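PDB 4XJW: sialidase B from Streptococcus pneumoniae serotype 4, which removes terminal sialic acid from oligosaccharides, glycoproteins and glycolipids as an intramolecular trans-sialidase of glycosyl hydrolase family 33. Local coordinates for residues K42-S45 with L46-L49; A176-D179 with Q180-S183; S426-R429 with G430-W433. The protein carries 1 engineered substitution. All coordinates share one frame; numbering follows the deposited sequence.

Contact 1: residues K42-S45 with L46-L49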
loop_
_atom_site.group_PDB
_atom_site.type_symbol
_atom_site.label_atom_id
_atom_site.label_comp_id
_atom_site.label_asym_id
_atom_site.label_seq_id
_atom_site.Cartn_x
_atom_site.Cartn_y
_atom_site.Cartn_z
ATOM N N LYS A 42 -0.461 -3.677 -25.414
ATOM C CA LYS A 42 0.163 -4.952 -25.763
ATOM C C LYS A 42 1.663 -4.773 -25.995
ATOM O O LYS A 42 2.177 -5.094 -27.074
ATOM C CB LYS A 42 -0.483 -5.551 -27.015
ATOM C CG LYS A 42 -2.000 -5.611 -26.971
ATOM C CD LYS A 42 -2.547 -6.588 -28.000
ATOM C CE LYS A 42 -4.042 -6.405 -28.212
ATOM N NZ LYS A 42 -4.477 -6.982 -29.520
ATOM N N PRO A 43 2.386 -4.272 -24.974
ATOM C CA PRO A 43 3.808 -3.968 -25.176
ATOM C C PRO A 43 4.670 -5.215 -25.339
ATOM O O PRO A 43 4.334 -6.275 -24.819
ATOM C CB PRO A 43 4.197 -3.284 -23.868
ATOM C CG PRO A 43 3.261 -3.893 -22.846
ATOM C CD PRO A 43 1.958 -4.007 -23.585
ATOM N N ASN A 44 5.784 -5.073 -26.049
ATOM C CA ASN A 44 6.801 -6.119 -26.077
ATOM C C ASN A 44 7.507 -6.144 -24.719
ATOM O O ASN A 44 7.320 -5.222 -23.919
ATOM C CB ASN A 44 7.799 -5.863 -27.214
ATOM C CG ASN A 44 7.143 -5.879 -28.589
ATOM O OD1 ASN A 44 6.296 -6.721 -28.874
ATOM N ND2 ASN A 44 7.523 -4.930 -29.440
ATOM N N SER A 45 8.304 -7.177 -24.438
ATOM C CA SER A 45 8.906 -7.312 -23.107
ATOM C C SER A 45 9.793 -6.117 -22.725
ATOM O O SER A 45 9.778 -5.668 -21.574
ATOM C CB SER A 45 9.673 -8.634 -22.970
ATOM O OG SER A 45 10.699 -8.730 -23.932
ATOM N N LEU A 46 10.538 -5.602 -23.701
ATOM C CA LEU A 46 11.365 -4.405 -23.541
ATOM C C LEU A 46 11.289 -3.613 -24.837
ATOM O O LEU A 46 11.578 -4.149 -25.908
ATOM C CB LEU A 46 12.824 -4.766 -23.245
ATOM C CG LEU A 46 13.805 -3.585 -23.287
ATOM C CD1 LEU A 46 13.521 -2.583 -22.179
ATOM C CD2 LEU A 46 15.250 -4.036 -23.213
ATOM N N GLN A 47 10.887 -2.346 -24.750
ATOM C CA GLN A 47 10.750 -1.523 -25.943
ATOM C C GLN A 47 11.080 -0.061 -25.689
ATOM O O GLN A 47 10.744 0.484 -24.632
ATOM C CB GLN A 47 9.341 -1.640 -26.526
ATOM C CG GLN A 47 8.196 -1.299 -25.566
ATOM C CD GLN A 47 6.832 -1.550 -26.187
ATOM O OE1 GLN A 47 6.661 -2.471 -26.995
ATOM N NE2 GLN A 47 5.858 -0.727 -25.830
ATOM N N ALA A 48 11.758 0.558 -26.658
ATOM C CA ALA A 48 12.064 1.983 -26.598
ATOM C C ALA A 48 10.917 2.790 -27.187
ATOM O O ALA A 48 10.401 2.462 -28.262
ATOM C CB ALA A 48 13.374 2.289 -27.343
ATOM N N LEU A 49 10.509 3.841 -26.482
ATOM C CA LEU A 49 9.487 4.732 -26.993
ATOM C C LEU A 49 10.127 5.851 -27.817
ATOM O O LEU A 49 9.588 6.273 -28.844
ATOM C CB LEU A 49 8.670 5.312 -25.835
ATOM C CG LEU A 49 7.916 4.254 -25.025
ATOM C CD1 LEU A 49 7.215 4.862 -23.820
ATOM C CD2 LEU A 49 6.922 3.500 -25.900
HETATM O O HOH W 1 11.085 -7.222 -26.160
#
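The carboxamide of Gln47 turns back onto Asn44 and Pro43, tying the start of strand 46-53 to the loop that leads into it. Asn44 N donates to Gln47 OE1 at 2.9 Å with an N-H...O angle of 157°. The donor stands 60° above the carbonyl plane of the amide and so does not meet a lone pair. On the other branch, Gln47 NE2 rests against the ring of Pro43, 3.6 Å from its CB. The side chains of Asn44 and Gln47 cross at about a right angle, with their amide planes almost perpendicular. Asn44 ND2 is 3.6 Å from Gln47 OE1, but its hydrogen bonds go to Asn14 OD1 and Leu162 O. Gln47 CG lies between its backbone N and carbonyl carbon (chi1 56°), and the extended chain beyond carries the amide back over the turn. Where the loop passes into the strand, a water bridges Ser45 OG, 2.7 Å away, and Leu46 N, from which it accepts at 3.0 Å.

Further out, Lys164 N also donates to Gln47 OE1. Pro43 and Gln47 both touch Met68 of strand 63-69, and backbone bonds join Gln47 to Met68 and Ser45 to Asp70. Leu46 leans on Phe67, Arg69 and Tyr161. The turn thus delivers the chain into an antiparallel sheet of the N-terminal domain, which belongs to the concanavalin-like clan, with strand 63-69 as one neighbour. Gln47 is buried, and its oxygen is gripped by two backbone N-H groups, Asn44 N and Lys164 N. Together they fix which end of the amide is oxygen, so that an uncharged side chain joins the entering loop to Lys164 through polar bonds.

Contact 2: residues A176-D179 with Q180-S183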
loop_
_atom_site.group_PDB
_atom_site.type_symbol
_atom_site.label_atom_id
_atom_site.label_comp_id
_atom_site.label_asym_id
_atom_site.label_seq_id
_atom_site.Cartn_x
_atom_site.Cartn_y
_atom_site.Cartn_z
ATOM N N ALA A 176 14.869 22.685 -19.079
ATOM C CA ALA A 176 14.406 21.810 -18.003
ATOM C C ALA A 176 13.244 22.515 -17.336
ATOM O O ALA A 176 13.449 23.465 -16.572
ATOM C CB ALA A 176 15.517 21.565 -17.007
ATOM N N ILE A 177 12.018 22.086 -17.628
ATOM C CA ILE A 177 10.863 22.750 -17.028
ATOM C C ILE A 177 10.751 22.426 -15.538
ATOM O O ILE A 177 11.105 21.327 -15.094
ATOM C CB ILE A 177 9.528 22.448 -17.756
ATOM C CG1 ILE A 177 9.077 21.005 -17.535
ATOM C CG2 ILE A 177 9.623 22.803 -19.248
ATOM C CD1 ILE A 177 7.659 20.749 -18.022
ATOM N N SER A 178 10.268 23.396 -14.771
ATOM C CA SER A 178 10.180 23.271 -13.321
ATOM C C SER A 178 9.108 22.281 -12.904
ATOM O O SER A 178 8.202 21.963 -13.680
ATOM C CB SER A 178 9.853 24.622 -12.692
ATOM O OG SER A 178 8.539 25.026 -13.043
ATOM N N ASP A 179 9.216 21.803 -11.668
ATOM C CA ASP A 179 8.203 20.930 -11.085
ATOM C C ASP A 179 6.824 21.591 -11.165
ATOM O O ASP A 179 5.833 20.935 -11.491
ATOM C CB ASP A 179 8.564 20.603 -9.634
ATOM C CG ASP A 179 7.769 19.433 -9.081
ATOM O OD1 ASP A 179 8.066 18.279 -9.462
ATOM O OD2 ASP A 179 6.857 19.668 -8.262
ATOM N N GLN A 180 6.776 22.892 -10.889
ATOM C CA GLN A 180 5.544 23.670 -11.012
ATOM C C GLN A 180 4.982 23.587 -12.428
ATOM O O GLN A 180 3.791 23.317 -12.622
ATOM C CB GLN A 180 5.802 25.135 -10.641
ATOM C CG GLN A 180 4.586 26.043 -10.784
ATOM C CD GLN A 180 4.754 27.370 -10.058
ATOM O OE1 GLN A 180 5.781 27.623 -9.426
ATOM N NE2 GLN A 180 3.737 28.223 -10.141
ATOM N N GLU A 181 5.841 23.808 -13.419
ATOM C CA GLU A 181 5.414 23.715 -14.812
ATOM C C GLU A 181 4.886 22.317 -15.131
ATOM O O GLU A 181 3.821 22.181 -15.740
ATOM C CB GLU A 181 6.546 24.108 -15.770
ATOM C CG GLU A 181 6.738 25.619 -15.936
ATOM C CD GLU A 181 7.960 25.964 -16.775
ATOM O OE1 GLU A 181 9.079 25.571 -16.386
ATOM O OE2 GLU A 181 7.797 26.622 -17.820
ATOM N N VAL A 182 5.620 21.291 -14.703
ATOM C CA VAL A 182 5.204 19.905 -14.913
ATOM C C VAL A 182 3.782 19.664 -14.407
ATOM O O VAL A 182 2.986 19.000 -15.065
ATOM C CB VAL A 182 6.171 18.911 -14.219
ATOM C CG1 VAL A 182 5.668 17.480 -14.359
ATOM C CG2 VAL A 182 7.579 19.042 -14.789
ATOM N N SER A 183 3.452 20.231 -13.251
ATOM C CA SER A 183 2.135 19.994 -12.657
ATOM C C SER A 183 0.986 20.622 -13.449
ATOM O O SER A 183 -0.178 20.318 -13.188
ATOM C CB SER A 183 2.092 20.452 -11.195
ATOM O OG SER A 183 2.092 21.864 -11.100
#
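The Glu181 carboxylate lies with one face over Ile177, whose CB is 3.4 Å from OE1, while Ser178 N donates to the same oxygen from the anti side, only 17° out of the carboxylate plane. This is one half of a capping box. In the other half Ser178, the N-cap of helix 179-182, accepts from Glu181 N through OG at 3.0 Å. Ser178 OG sits between its backbone N and carbonyl carbon (chi1 68°), which aims it back at the first turn of the helix; its bond to Glu181 OE1 is weak. OE2 also faces Lys175 NZ, in a long, weak ion pair.

The polar end of Asp179 turns elsewhere, to Tyr122 OH. Next to the box, Ile177 CD1 packs on Val182 CG2 at 3.7 Å, and Ile177 also touches Ile185. The cap thus begins a short surface helix that follows strand 166-173 in the N-terminal domain. Val182 N bonds to Ser178 O at 2.9 Å and Ser183 N to Asp179 O. At the far end of the turn, Ser183 OG donates to Gln180 O at 2.7 Å, tilted 21° from the carbonyl plane.

Contact 3: residues S426-R429 with G430-W433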
loop_
_atom_site.group_PDB
_atom_site.type_symbol
_atom_site.label_atom_id
_atom_site.label_comp_id
_atom_site.label_asym_id
_atom_site.label_seq_id
_atom_site.Cartn_x
_atom_site.Cartn_y
_atom_site.Cartn_z
ATOM N N SER A 426 -14.308 6.804 16.326
ATOM C CA SER A 426 -14.532 8.180 15.926
ATOM C C SER A 426 -16.005 8.484 16.089
ATOM O O SER A 426 -16.859 7.694 15.683
ATOM C CB SER A 426 -14.131 8.418 14.475
ATOM O OG SER A 426 -14.544 9.721 14.081
ATOM N N GLN A 427 -16.296 9.639 16.673
ATOM C CA GLN A 427 -17.670 10.067 16.872
ATOM C C GLN A 427 -18.091 11.048 15.786
ATOM O O GLN A 427 -19.228 11.528 15.781
ATOM C CB GLN A 427 -17.821 10.701 18.256
ATOM C CG GLN A 427 -17.811 9.684 19.395
ATOM C CD GLN A 427 -16.955 10.122 20.569
ATOM O OE1 GLN A 427 -16.494 11.263 20.625
ATOM N NE2 GLN A 427 -16.730 9.211 21.512
ATOM N N ASN A 428 -17.178 11.355 14.865
ATOM C CA ASN A 428 -17.473 12.319 13.803
ATOM C C ASN A 428 -17.113 11.786 12.414
ATOM O O ASN A 428 -16.642 12.534 11.541
ATOM C CB ASN A 428 -16.776 13.654 14.083
ATOM C CG ASN A 428 -15.313 13.480 14.415
ATOM O OD1 ASN A 428 -14.702 12.492 14.011
ATOM N ND2 ASN A 428 -14.742 14.426 15.161
ATOM N N ARG A 429 -17.328 10.480 12.241
ATOM C CA ARG A 429 -17.150 9.808 10.953
ATOM C C ARG A 429 -15.769 10.049 10.338
ATOM O O ARG A 429 -15.643 10.301 9.135
ATOM C CB ARG A 429 -18.258 10.211 9.975
ATOM C CG ARG A 429 -19.653 9.963 10.521
ATOM C CD ARG A 429 -20.717 10.355 9.499
ATOM N NE ARG A 429 -22.061 10.062 9.986
ATOM C CZ ARG A 429 -22.815 10.939 10.642
ATOM N NH1 ARG A 429 -22.354 12.162 10.880
ATOM N NH2 ARG A 429 -24.028 10.597 11.055
ATOM N N GLY A 430 -14.735 9.989 11.170
ATOM C CA GLY A 430 -13.371 10.048 10.679
ATOM C C GLY A 430 -12.743 11.431 10.646
ATOM O O GLY A 430 -11.664 11.599 10.086
ATOM N N GLU A 431 -13.393 12.428 11.242
ATOM C CA GLU A 431 -12.774 13.751 11.335
ATOM C C GLU A 431 -11.742 13.836 12.459
ATOM O O GLU A 431 -10.825 14.660 12.405
ATOM C CB GLU A 431 -13.841 14.851 11.477
ATOM C CG GLU A 431 -14.718 14.986 10.235
ATOM C CD GLU A 431 -16.073 15.594 10.530
ATOM O OE1 GLU A 431 -16.169 16.366 11.506
ATOM O OE2 GLU A 431 -17.045 15.288 9.801
ATOM N N SER A 432 -11.899 12.977 13.467
ATOM C CA SER A 432 -10.874 12.748 14.481
ATOM C C SER A 432 -11.067 11.360 15.094
ATOM O O SER A 432 -12.154 10.789 15.018
ATOM C CB SER A 432 -10.915 13.821 15.571
ATOM O OG SER A 432 -12.101 13.725 16.335
ATOM N N TRP A 433 -10.007 10.848 15.720
ATOM C CA TRP A 433 -10.006 9.525 16.337
ATOM C C TRP A 433 -9.583 9.615 17.797
ATOM O O TRP A 433 -8.716 10.423 18.150
ATOM C CB TRP A 433 -9.044 8.589 15.586
ATOM C CG TRP A 433 -9.453 8.345 14.169
ATOM C CD1 TRP A 433 -9.023 9.028 13.062
ATOM C CD2 TRP A 433 -10.398 7.377 13.701
ATOM N NE1 TRP A 433 -9.621 8.516 11.933
ATOM C CE2 TRP A 433 -10.474 7.508 12.299
ATOM C CE3 TRP A 433 -11.168 6.387 14.330
ATOM C CZ2 TRP A 433 -11.321 6.705 11.510
ATOM C CZ3 TRP A 433 -12.004 5.582 13.546
ATOM C CH2 TRP A 433 -12.064 5.744 12.151
HETATM O O HOH W 2 -14.225 11.566 17.333
#
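Side-chain to backbone hydrogen bonds dominate where Ser426 and Asn428 fold round residues 430-432. Ser426 OG, anti to its own N (chi1 172°), accepts from Gly430 N at 2.9 Å and, in an ST turn, from Asn428 N at 3.2 Å; Ser432 O lies 2.8 Å from the same OG. Asn428 OD1 accepts from Ser432 N at 2.9 Å and, weakly, from Glu431 N. Its other branch, ND2, donates nearly in the amide plane to Ser432 OG at 3.0 Å, so both ends of the amide are held and its rotation is fixed. A water links Gln427 N to Ser432 OG.

The backbone adds a type I' turn from Asn428 to Glu431, closed by Glu431 N bonding to Asn428 O. Both central residues, Arg429 and Gly430, have positive phi, as this turn type requires; at Gly430 a CB would run into Arg429 O.

Two further contacts involve flat groups. The Glu431 carboxylate stacks on the Asn428 amide with planes 21° apart, and its OE2 makes a salt bridge to Arg218, which also bonds to Arg429 O. In a CH-pi contact Ser426 CB sits over the six-membered ring of Trp433, 3.8 Å from its centroid.

The Ser-x-Asn-x-Gly-x-Ser-Trp order matches the Asp-box, with Asn428 at the aspartate position, in BNR repeat 2 of the sialidase propeller. The loop connects strand 420-426 to strand 437-438 at the edge of a mixed sheet. Trp433 packs on Thr301 and Leu303 of the adjoining strand 301-308, and its NE1 bonds to Thr241 OG1 of strand 237-244, in another sheet.

How the contacts relate
The three contacts follow one another along the chain. Contacts 1 and 2 belong to the N-terminal domain, with centres about 27 Å apart and nearest atoms about 16 Å apart. Contact 1 enters strand 46-53, in the domain's six-stranded antiparallel sheet, from the loop after strand 32-39; contact 2 follows strand 166-173, which pairs antiparallel with strand 32-39, so the other sheet leads into both. Contact 3 lies in the propeller-type repeat region, with its centre about 47 Å from that of contact 1, across the centre of the chain, and about 37 Å from that of contact 2. All three are local turns or caps, away from the probable catalytic residues and the inhibitor pocket.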